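Side-chain contacts in lectin (Cicer arietinum, PDB 3V6N), which agglutinates red blood cells and binds calcium and sodium ions at the centre of a four-bladed beta-propeller of hemopexin type: residues 184-189 with 215-220; 10-13 with 18-21; 81-86 with 105-110; 130-135 with 141-146. All coordinates share one frame; numbering follows the deposited sequence.

In the fold
The four contacts sit one in each blade of the four-bladed propeller, and along the chain they follow one another without interlacing: contact 2, then 3, 4 and 1. Contacts 2 and 4 are hairpins between neighbouring strands of a sheet, whereas contacts 1 and 3 set the end of a short helix against a strand of the sheet that precedes it. Contacts 1 and 3 lie farthest apart (centres about 28 Å). Contacts 3 and 4 touch: Phe110 CE2 lies 3.6 Å from Ile143 CG2, joining adjacent blades. Contacts 1 and 2 approach to about 5 Å between nearest atoms, where the last blade returns to the first, closing the ring around the central calcium and sodium sites.

Contact 1. Residues 184-189 with 215-220; sequences EAYLFK and DYWPSL
Tyr186 and Tyr216 meet through their hydroxyls, the two OH atoms 2.8 Å apart in a hydrogen bond that either could donate. The rings behind them come together obliquely, planes at 49°, and Tyr186 CE1 rests 3.5 Å from Tyr216 CE2, so the polar link is backed by carbon contact along the same flank. Trp217 takes the next place inward. Its six-membered ring offers CZ2 to one face of the Tyr186 ring, off toward the rim and 4.1 Å from Tyr186 CE1. Its far corner reaches Phe188, where CZ3 stands 3.3 Å from Phe188 CE2; here the two systems meet rim to rim, with planes at 35° and neither lying over the other.

Together the four rings make an aromatic cluster inside the last blade of the hemopexin-type propeller, in a region predicted as one hemopexin repeat. Strand 184-189 supplies Tyr186 and Phe188 from one side of the sheet, and the chain leaving helix 213-216 supplies the other pair.

Different first torsions let two consecutive residues work side by side. Tyr216 has CG opposite its backbone N (chi1 -172°), while Trp217 turns CG opposite the carbonyl carbon, and Tyr216 CD2 ends up over one face of the indole. The indole NE1 is hydrogen-bonded to the carbonyl of Tyr31, and Trp217 also packs on Leu29 of strand 25-30, which ties the cluster to the first blade. From the neighbouring strands of the blade, Phe177 meets the Tyr186 ring and Tyr193 that of Tyr216.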
# COMPACT_ATOMS: atom_id res chain seq x y z
N GLU A 184 -26.46 3.74 -19.85
CA GLU A 184 -25.51 2.91 -20.59
C GLU A 184 -24.19 2.83 -19.85
O GLU A 184 -23.81 3.75 -19.12
CB GLU A 184 -25.28 3.42 -22.02
CG GLU A 184 -26.46 3.18 -22.94
CD GLU A 184 -26.18 3.51 -24.39
OE1 GLU A 184 -24.99 3.70 -24.80
OE2 GLU A 184 -27.17 3.57 -25.15
N ALA A 185 -23.51 1.72 -20.07
CA ALA A 185 -22.24 1.43 -19.44
C ALA A 185 -21.45 0.53 -20.38
O ALA A 185 -22.02 -0.19 -21.22
CB ALA A 185 -22.47 0.75 -18.10
N TYR A 186 -20.13 0.59 -20.25
CA TYR A 186 -19.23 -0.26 -21.01
C TYR A 186 -18.58 -1.27 -20.07
O TYR A 186 -18.15 -0.93 -18.97
CB TYR A 186 -18.15 0.57 -21.70
CG TYR A 186 -18.67 1.57 -22.72
CD1 TYR A 186 -18.73 1.24 -24.08
CD2 TYR A 186 -19.09 2.83 -22.32
CE1 TYR A 186 -19.21 2.16 -25.01
CE2 TYR A 186 -19.57 3.74 -23.25
CZ TYR A 186 -19.62 3.41 -24.59
OH TYR A 186 -20.08 4.34 -25.49
N LEU A 187 -18.53 -2.52 -20.51
CA LEU A 187 -17.84 -3.59 -19.79
C LEU A 187 -16.66 -4.03 -20.63
O LEU A 187 -16.77 -4.11 -21.84
CB LEU A 187 -18.78 -4.78 -19.54
CG LEU A 187 -20.19 -4.50 -18.99
CD1 LEU A 187 -20.95 -5.82 -18.81
CD2 LEU A 187 -20.15 -3.72 -17.67
N PHE A 188 -15.54 -4.31 -20.00
CA PHE A 188 -14.35 -4.74 -20.73
C PHE A 188 -13.83 -6.08 -20.24
O PHE A 188 -13.88 -6.37 -19.03
CB PHE A 188 -13.24 -3.67 -20.65
CG PHE A 188 -13.67 -2.32 -21.18
CD1 PHE A 188 -14.15 -1.33 -20.32
CD2 PHE A 188 -13.61 -2.04 -22.55
CE1 PHE A 188 -14.56 -0.09 -20.82
CE2 PHE A 188 -14.02 -0.81 -23.05
CZ PHE A 188 -14.50 0.17 -22.18
N LYS A 189 -13.33 -6.88 -21.17
CA LYS A 189 -12.61 -8.11 -20.86
C LYS A 189 -11.72 -8.51 -22.04
O LYS A 189 -12.21 -8.78 -23.15
CB LYS A 189 -13.58 -9.25 -20.50
CG LYS A 189 -12.88 -10.47 -19.90
CD LYS A 189 -13.92 -11.44 -19.39
CE LYS A 189 -13.35 -12.46 -18.41
NZ LYS A 189 -14.52 -13.25 -17.95
N ASP A 215 -12.24 -2.02 -32.85
CA ASP A 215 -13.21 -1.60 -33.88
C ASP A 215 -14.02 -0.37 -33.44
O ASP A 215 -14.35 0.48 -34.27
CB ASP A 215 -14.17 -2.74 -34.24
CG ASP A 215 -13.49 -3.92 -34.93
OD1 ASP A 215 -12.34 -3.78 -35.41
OD2 ASP A 215 -14.12 -5.00 -35.01
N TYR A 216 -14.34 -0.28 -32.15
CA TYR A 216 -15.17 0.82 -31.63
C TYR A 216 -14.33 2.08 -31.36
O TYR A 216 -14.81 3.21 -31.56
CB TYR A 216 -15.90 0.35 -30.37
CG TYR A 216 -16.94 1.30 -29.79
CD1 TYR A 216 -18.19 1.43 -30.39
CD2 TYR A 216 -16.70 2.02 -28.62
CE1 TYR A 216 -19.17 2.26 -29.85
CE2 TYR A 216 -17.66 2.87 -28.08
CZ TYR A 216 -18.89 2.98 -28.70
OH TYR A 216 -19.86 3.79 -28.18
N TRP A 217 -13.10 1.89 -30.89
CA TRP A 217 -12.16 2.98 -30.69
C TRP A 217 -10.85 2.77 -31.45
O TRP A 217 -9.84 2.37 -30.84
CB TRP A 217 -11.86 3.19 -29.21
CG TRP A 217 -13.05 3.63 -28.39
CD1 TRP A 217 -13.96 4.64 -28.68
CD2 TRP A 217 -13.49 3.09 -27.09
NE1 TRP A 217 -14.91 4.76 -27.70
CE2 TRP A 217 -14.67 3.87 -26.70
CE3 TRP A 217 -13.02 2.09 -26.23
CZ2 TRP A 217 -15.37 3.62 -25.53
CZ3 TRP A 217 -13.72 1.86 -25.04
CH2 TRP A 217 -14.87 2.59 -24.70
N PRO A 218 -10.85 3.06 -32.78
CA PRO A 218 -9.61 2.98 -33.55
C PRO A 218 -8.46 3.84 -33.02
O PRO A 218 -7.30 3.53 -33.27
CB PRO A 218 -10.04 3.45 -34.96
CG PRO A 218 -11.48 3.08 -35.04
CD PRO A 218 -12.01 3.32 -33.65
N SER A 219 -8.79 4.92 -32.31
CA SER A 219 -7.76 5.79 -31.73
C SER A 219 -6.87 5.08 -30.70
O SER A 219 -5.81 5.59 -30.33
CB SER A 219 -8.40 7.05 -31.10
OG SER A 219 -9.17 6.74 -29.95
N LEU A 220 -7.29 3.91 -30.23
CA LEU A 220 -6.48 3.08 -29.33
C LEU A 220 -5.54 2.09 -30.04
O LEU A 220 -4.86 1.30 -29.37
CB LEU A 220 -7.37 2.32 -28.35
CG LEU A 220 -8.21 3.08 -27.31
CD1 LEU A 220 -9.04 2.08 -26.51
CD2 LEU A 220 -7.36 3.97 -26.40

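Contact 2. Residues 10-13 with 18-21; sequences FRSS and AYLF
Phe10 and Tyr19 face each other as an antiparallel hydrogen-bonded pair: Phe10 N gives to Tyr19 O at 3.1 Å, and Tyr19 N returns a bond to Phe10 O at 3.1 Å. Their side chains leave the sheet on the same side. Phe10 holds CG between its own N and carbonyl carbon (chi1 71°), which swings the ring back across the neighbouring strand. Tyr19 CB then sits over one face of that ring, 4.2 Å from the Phe10 centroid, in a CH-pi contact. The two rings are tilted by only 23° but slid apart, so they barely overlap; Phe10 CE2 touches Tyr19 CD2 at 3.5 Å. Phe10 CE1 also comes to the edge of the Phe21 ring, 3.8 Å from Phe21 CE2.

Arg11 pairs with Ala18 in the non-hydrogen-bonded position. Both point to the opposite side of the sheet from Phe10 and Tyr19, and the guanidinium is carried away to the carbonyl of Ser179 in the last blade.

At Ser12 the strand has ended. Ser12 CB packs 3.8 Å from Tyr19 CE2, while OG is hydrogen-bonded to the backbone N of Arg14 and also shares a water with the tyrosine: the water lies 2.7 Å from Ser12 OG and 3.0 Å from Tyr19 OH. That bridge ties the phenol end to the turn.

This is the beta hairpin of strands 6-11 and 17-22 in the first propeller blade, built beside the central ion channel: Ala9, which precedes Phe10, belongs to the sodium site, and Asn7 to the calcium site.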
# COMPACT_ATOMS: atom_id res chain seq x y z
N PHE A 10 -12.90 5.08 -15.32
CA PHE A 10 -13.98 5.88 -14.77
C PHE A 10 -14.38 7.00 -15.74
O PHE A 10 -13.55 7.51 -16.50
CB PHE A 10 -13.69 6.38 -13.34
CG PHE A 10 -12.62 7.46 -13.23
CD1 PHE A 10 -11.29 7.12 -12.97
CD2 PHE A 10 -12.96 8.81 -13.34
CE1 PHE A 10 -10.32 8.11 -12.83
CE2 PHE A 10 -11.98 9.80 -13.22
CZ PHE A 10 -10.66 9.45 -12.96
N ARG A 11 -15.66 7.34 -15.72
CA ARG A 11 -16.20 8.43 -16.51
C ARG A 11 -15.72 9.75 -15.91
O ARG A 11 -15.77 9.92 -14.70
CB ARG A 11 -17.73 8.37 -16.40
CG ARG A 11 -18.45 9.45 -17.19
CD ARG A 11 -19.95 9.37 -17.02
NE ARG A 11 -20.35 9.43 -15.61
CZ ARG A 11 -21.55 9.07 -15.18
NH1 ARG A 11 -22.46 8.62 -16.05
NH2 ARG A 11 -21.84 9.14 -13.88
N SER A 12 -15.24 10.66 -16.76
CA SER A 12 -14.95 12.04 -16.33
C SER A 12 -16.21 12.89 -16.15
O SER A 12 -17.26 12.61 -16.74
CB SER A 12 -14.06 12.74 -17.35
OG SER A 12 -13.65 14.01 -16.87
N SER A 13 -16.09 13.96 -15.36
CA SER A 13 -17.14 14.99 -15.29
C SER A 13 -17.20 15.83 -16.57
O SER A 13 -18.21 16.49 -16.84
CB SER A 13 -16.94 15.92 -14.10
OG SER A 13 -15.71 16.63 -14.25
N ALA A 18 -13.32 9.78 -20.76
CA ALA A 18 -13.11 8.72 -19.75
C ALA A 18 -11.63 8.41 -19.62
O ALA A 18 -10.88 8.49 -20.60
CB ALA A 18 -13.90 7.45 -20.10
N TYR A 19 -11.23 8.08 -18.40
CA TYR A 19 -9.87 7.65 -18.06
C TYR A 19 -9.81 6.12 -18.06
O TYR A 19 -10.64 5.46 -17.44
CB TYR A 19 -9.47 8.19 -16.66
CG TYR A 19 -9.42 9.71 -16.59
CD1 TYR A 19 -8.22 10.40 -16.81
CD2 TYR A 19 -10.57 10.46 -16.33
CE1 TYR A 19 -8.17 11.80 -16.77
CE2 TYR A 19 -10.53 11.85 -16.27
CZ TYR A 19 -9.33 12.52 -16.51
OH TYR A 19 -9.30 13.89 -16.46
N LEU A 20 -8.82 5.60 -18.76
CA LEU A 20 -8.61 4.18 -18.93
C LEU A 20 -7.22 3.86 -18.42
O LEU A 20 -6.26 4.51 -18.81
CB LEU A 20 -8.73 3.82 -20.41
CG LEU A 20 -10.06 4.16 -21.07
CD1 LEU A 20 -9.93 4.10 -22.58
CD2 LEU A 20 -11.09 3.19 -20.56
N PHE A 21 -7.13 2.85 -17.56
CA PHE A 21 -5.88 2.47 -16.92
C PHE A 21 -5.42 1.13 -17.44
O PHE A 21 -6.20 0.18 -17.53
CB PHE A 21 -6.05 2.48 -15.39
CG PHE A 21 -6.44 3.83 -14.87
CD1 PHE A 21 -5.47 4.76 -14.53
CD2 PHE A 21 -7.78 4.20 -14.81
CE1 PHE A 21 -5.81 6.03 -14.11
CE2 PHE A 21 -8.13 5.47 -14.38
CZ PHE A 21 -7.15 6.38 -14.02
O HOH W 1 -11.48 14.76 -18.25

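Contact 3. Residues 81-86 with 105-110; sequences NFCARI and ADMFPF
Cys83 and Met107 carry most of this contact, and they do it by van der Waals packing. Cys83 SG lies 3.6 Å from the terminal methyl CE of Met107 and 3.7 Å from its CB, with Met107 CG only slightly farther off, so the methionine bends around the sulfur. Two turns in its chain achieve this, at chi2 (86°) and chi3 (82°), which fold CE back toward the strand. The same methyl passes Ala84 CA at 4.3 Å and so reaches the backbone of strand 82-87 as well as the cysteine side chain.

A second, looser kind of interaction is sulfur-aromatic. Cys83 SG approaches the Phe108 ring obliquely, 4.3 Å from Phe108 CE2. The ring has its own cover from the preceding residue: Met107 CG lies over one face, off toward the rim.

The contact joins the third strand of the second propeller blade to the end of helix 104-107, which follows that blade's outermost strand. Nearby the second subunit begins: Asp106 OD2 is hydrogen-bonded to Tyr62 OH of the neighbouring copy, and Phe82 packs on Ile58 of that copy.

Across the two segments the grip is entirely apolar, one thiol set among a methyl, methylenes and an aromatic ring. Such a joint depends on shape and burial and lacks the directional hold that polar groups would give.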
# COMPACT_ATOMS: atom_id res chain seq x y z
N ASN A 81 -5.90 -4.88 -2.31
CA ASN A 81 -6.78 -4.64 -1.16
C ASN A 81 -6.86 -3.19 -0.62
O ASN A 81 -7.48 -2.95 0.41
CB ASN A 81 -6.58 -5.71 -0.06
CG ASN A 81 -5.45 -5.40 0.90
OD1 ASN A 81 -5.06 -6.24 1.71
ND2 ASN A 81 -4.97 -4.18 0.86
N PHE A 82 -6.26 -2.24 -1.33
CA PHE A 82 -6.23 -0.83 -0.90
C PHE A 82 -7.04 0.07 -1.82
O PHE A 82 -7.17 -0.21 -3.00
CB PHE A 82 -4.78 -0.32 -0.84
CG PHE A 82 -3.93 -1.05 0.16
CD1 PHE A 82 -3.16 -2.14 -0.22
CD2 PHE A 82 -3.94 -0.67 1.50
CE1 PHE A 82 -2.38 -2.83 0.71
CE2 PHE A 82 -3.17 -1.35 2.43
CZ PHE A 82 -2.39 -2.43 2.03
N CYS A 83 -7.59 1.14 -1.26
CA CYS A 83 -8.32 2.12 -2.04
C CYS A 83 -8.09 3.55 -1.55
O CYS A 83 -7.58 3.76 -0.44
CB CYS A 83 -9.82 1.80 -2.05
SG CYS A 83 -10.57 1.73 -0.41
N ALA A 84 -8.44 4.51 -2.38
CA ALA A 84 -8.34 5.92 -2.00
C ALA A 84 -9.43 6.72 -2.70
O ALA A 84 -9.91 6.33 -3.77
CB ALA A 84 -6.95 6.48 -2.35
N ARG A 85 -9.83 7.83 -2.08
CA ARG A 85 -10.72 8.79 -2.74
C ARG A 85 -9.88 9.95 -3.27
O ARG A 85 -9.15 10.59 -2.50
CB ARG A 85 -11.80 9.29 -1.78
CG ARG A 85 -12.89 10.08 -2.49
CD ARG A 85 -13.43 11.20 -1.61
NE ARG A 85 -14.23 10.76 -0.46
CZ ARG A 85 -15.56 10.54 -0.45
NH1 ARG A 85 -16.29 10.68 -1.56
NH2 ARG A 85 -16.17 10.18 0.68
N ILE A 86 -9.93 10.20 -4.57
CA ILE A 86 -9.12 11.29 -5.12
C ILE A 86 -9.93 12.40 -5.81
O ILE A 86 -11.04 12.17 -6.29
CB ILE A 86 -8.04 10.80 -6.12
CG1 ILE A 86 -8.67 10.06 -7.33
CG2 ILE A 86 -6.96 9.98 -5.41
CD1 ILE A 86 -7.75 9.98 -8.53
N ALA A 105 -11.58 -3.13 3.60
CA ALA A 105 -12.38 -3.46 4.79
C ALA A 105 -12.59 -2.27 5.72
O ALA A 105 -13.60 -2.21 6.42
CB ALA A 105 -11.75 -4.62 5.56
N ASP A 106 -11.64 -1.34 5.74
CA ASP A 106 -11.74 -0.14 6.57
C ASP A 106 -12.58 0.94 5.91
O ASP A 106 -13.19 1.75 6.59
CB ASP A 106 -10.35 0.43 6.89
CG ASP A 106 -9.58 -0.43 7.89
OD1 ASP A 106 -10.18 -1.27 8.58
OD2 ASP A 106 -8.35 -0.27 7.96
N MET A 107 -12.58 0.97 4.58
CA MET A 107 -13.39 1.95 3.86
C MET A 107 -14.83 1.46 3.70
O MET A 107 -15.76 2.26 3.74
CB MET A 107 -12.76 2.23 2.50
CG MET A 107 -13.25 3.50 1.82
SD MET A 107 -12.34 4.96 2.35
CE MET A 107 -10.88 4.86 1.31
N PHE A 108 -14.99 0.14 3.52
CA PHE A 108 -16.29 -0.52 3.29
C PHE A 108 -16.39 -1.77 4.15
O PHE A 108 -16.13 -2.87 3.65
CB PHE A 108 -16.46 -0.93 1.82
CG PHE A 108 -16.20 0.17 0.83
CD1 PHE A 108 -17.13 1.20 0.65
CD2 PHE A 108 -15.05 0.17 0.06
CE1 PHE A 108 -16.89 2.22 -0.26
CE2 PHE A 108 -14.81 1.20 -0.86
CZ PHE A 108 -15.73 2.22 -1.02
N PRO A 109 -16.78 -1.62 5.43
CA PRO A 109 -16.76 -2.76 6.37
C PRO A 109 -17.70 -3.91 6.02
O PRO A 109 -17.48 -5.03 6.46
CB PRO A 109 -17.17 -2.12 7.71
CG PRO A 109 -16.79 -0.67 7.57
CD PRO A 109 -17.07 -0.35 6.12
N PHE A 110 -18.75 -3.63 5.25
CA PHE A 110 -19.71 -4.68 4.85
C PHE A 110 -19.05 -5.74 3.96
O PHE A 110 -19.61 -6.83 3.75
CB PHE A 110 -20.95 -4.07 4.18
CG PHE A 110 -20.65 -2.96 3.20
CD1 PHE A 110 -20.76 -1.63 3.58
CD2 PHE A 110 -20.27 -3.25 1.90
CE1 PHE A 110 -20.48 -0.60 2.69
CE2 PHE A 110 -19.99 -2.24 1.00
CZ PHE A 110 -20.10 -0.91 1.39

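Contact 4. Residues 130-135 with 141-146; sequences KEVYLF and ARIDYL. With SO4 (sulfate ion), chain H.
Arg142 and Glu131 form a salt bridge on one face of the hairpin of strands 131-136 and 139-144. CG of Arg142 is anti to the backbone N (chi1 -180°) and its chain stays extended as far as NE, which carries the guanidinium over to Glu131. Its CG passes Tyr133 CE1 at 3.9 Å and CD follows at 3.8 Å from the same Tyr133 CE1. NE and NH2 then both reach Glu131 OE1, each at 2.7 Å, a side-on grip. Glu131 OE1 lies in the guanidinium plane, yet the carboxylate is turned 51° against it: NH2 uses the syn lone pair, while NE comes from above the carboxylate plane. Over a face of the guanidinium lies Tyr133 OH, which donates to O2 of a sulfate, probably from the crystallisation liquor, at 2.6 Å. NH1 stands 3.7 Å from that sulfate O2. Tyr140 OH and Gly201 N also bind the ion.

On the opposite face of the sheet Leu134 CD1 packs on Ile143 CG1 at 3.6 Å. With NE and NH2 both held on Glu131 OE1, the guanidinium's rotation should be fixed, and the two N-H groups would probably polarise the carboxylate toward OE1 and favour its ionised form.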
# COMPACT_ATOMS: atom_id res chain seq x y z
N LYS A 130 -26.83 7.73 -5.27
CA LYS A 130 -25.39 7.64 -5.07
C LYS A 130 -24.95 6.18 -5.16
O LYS A 130 -24.08 5.74 -4.42
CB LYS A 130 -25.01 8.24 -3.71
CG LYS A 130 -25.48 9.68 -3.48
CD LYS A 130 -24.58 10.66 -4.21
CE LYS A 130 -24.69 12.08 -3.68
NZ LYS A 130 -25.92 12.74 -4.22
N GLU A 131 -25.55 5.44 -6.08
CA GLU A 131 -25.32 4.00 -6.16
C GLU A 131 -24.19 3.62 -7.11
O GLU A 131 -23.92 4.34 -8.07
CB GLU A 131 -26.63 3.27 -6.51
CG GLU A 131 -27.73 3.54 -5.48
CD GLU A 131 -28.96 2.66 -5.63
OE1 GLU A 131 -28.97 1.72 -6.47
OE2 GLU A 131 -29.93 2.90 -4.88
N VAL A 132 -23.54 2.50 -6.81
CA VAL A 132 -22.40 1.97 -7.55
C VAL A 132 -22.52 0.45 -7.66
O VAL A 132 -22.88 -0.22 -6.69
CB VAL A 132 -21.06 2.27 -6.85
CG1 VAL A 132 -19.89 1.89 -7.75
CG2 VAL A 132 -20.97 3.74 -6.49
N TYR A 133 -22.20 -0.09 -8.83
CA TYR A 133 -22.10 -1.52 -9.00
C TYR A 133 -20.64 -1.95 -8.96
O TYR A 133 -19.79 -1.34 -9.60
CB TYR A 133 -22.75 -1.94 -10.32
CG TYR A 133 -24.24 -1.70 -10.36
CD1 TYR A 133 -25.12 -2.64 -9.82
CD2 TYR A 133 -24.78 -0.54 -10.92
CE1 TYR A 133 -26.49 -2.44 -9.85
CE2 TYR A 133 -26.15 -0.33 -10.96
CZ TYR A 133 -27.00 -1.29 -10.42
OH TYR A 133 -28.35 -1.13 -10.44
N LEU A 134 -20.34 -3.00 -8.20
CA LEU A 134 -18.98 -3.50 -8.06
C LEU A 134 -18.92 -4.99 -8.36
O LEU A 134 -19.84 -5.73 -7.98
CB LEU A 134 -18.40 -3.20 -6.67
CG LEU A 134 -18.42 -1.71 -6.28
CD1 LEU A 134 -19.63 -1.47 -5.39
CD2 LEU A 134 -17.15 -1.27 -5.57
N PHE A 135 -17.84 -5.41 -9.01
CA PHE A 135 -17.76 -6.78 -9.53
C PHE A 135 -16.52 -7.49 -9.01
O PHE A 135 -15.42 -6.91 -9.05
CB PHE A 135 -17.76 -6.79 -11.08
CG PHE A 135 -18.99 -6.17 -11.69
CD1 PHE A 135 -20.12 -6.93 -11.95
CD2 PHE A 135 -19.01 -4.80 -12.00
CE1 PHE A 135 -21.26 -6.35 -12.50
CE2 PHE A 135 -20.15 -4.23 -12.56
CZ PHE A 135 -21.28 -5.00 -12.82
N ALA A 141 -21.97 -6.47 -6.39
CA ALA A 141 -22.50 -5.82 -5.22
C ALA A 141 -23.02 -4.45 -5.61
O ALA A 141 -22.58 -3.84 -6.59
CB ALA A 141 -21.44 -5.70 -4.13
N ARG A 142 -23.98 -3.98 -4.84
CA ARG A 142 -24.60 -2.72 -5.14
C ARG A 142 -24.56 -1.91 -3.85
O ARG A 142 -25.13 -2.33 -2.85
CB ARG A 142 -26.03 -2.97 -5.62
CG ARG A 142 -26.82 -1.73 -5.98
CD ARG A 142 -28.21 -2.16 -6.45
NE ARG A 142 -29.09 -1.00 -6.57
CZ ARG A 142 -30.41 -1.07 -6.67
NH1 ARG A 142 -31.03 -2.24 -6.68
NH2 ARG A 142 -31.12 0.05 -6.77
N ILE A 143 -23.85 -0.79 -3.88
CA ILE A 143 -23.62 0.03 -2.68
C ILE A 143 -24.05 1.47 -2.88
O ILE A 143 -24.23 1.92 -4.01
CB ILE A 143 -22.14 0.04 -2.22
CG1 ILE A 143 -21.26 0.86 -3.20
CG2 ILE A 143 -21.63 -1.39 -2.08
CD1 ILE A 143 -19.95 1.36 -2.63
N ASP A 144 -24.23 2.18 -1.78
CA ASP A 144 -24.43 3.62 -1.79
C ASP A 144 -23.15 4.18 -1.20
O ASP A 144 -22.85 3.92 -0.02
CB ASP A 144 -25.66 3.99 -0.94
CG ASP A 144 -25.92 5.50 -0.88
OD1 ASP A 144 -24.99 6.31 -0.74
OD2 ASP A 144 -27.09 5.88 -0.95
N TYR A 145 -22.38 4.91 -1.99
CA TYR A 145 -21.10 5.44 -1.49
C TYR A 145 -21.26 6.60 -0.48
O TYR A 145 -20.39 6.82 0.35
CB TYR A 145 -20.13 5.80 -2.65
CG TYR A 145 -20.45 7.12 -3.32
CD1 TYR A 145 -21.13 7.16 -4.54
CD2 TYR A 145 -20.10 8.33 -2.71
CE1 TYR A 145 -21.45 8.37 -5.14
CE2 TYR A 145 -20.42 9.54 -3.29
CZ TYR A 145 -21.09 9.55 -4.50
OH TYR A 145 -21.39 10.78 -5.07
N LEU A 146 -22.38 7.34 -0.53
CA LEU A 146 -22.59 8.47 0.39
C LEU A 146 -22.89 7.98 1.82
O LEU A 146 -22.30 8.47 2.79
CB LEU A 146 -23.70 9.39 -0.11
CG LEU A 146 -23.77 10.86 0.38
CD1 LEU A 146 -22.65 11.70 -0.23
CD2 LEU A 146 -25.12 11.51 0.06
S SO4 H . -29.72 -4.50 -10.41
O1 SO4 H . -30.90 -5.23 -10.89
O2 SO4 H . -30.05 -3.08 -10.18
O3 SO4 H . -29.25 -5.12 -9.17
O4 SO4 H . -28.77 -4.64 -11.52
O HOH W 2 -28.50 6.60 -3.06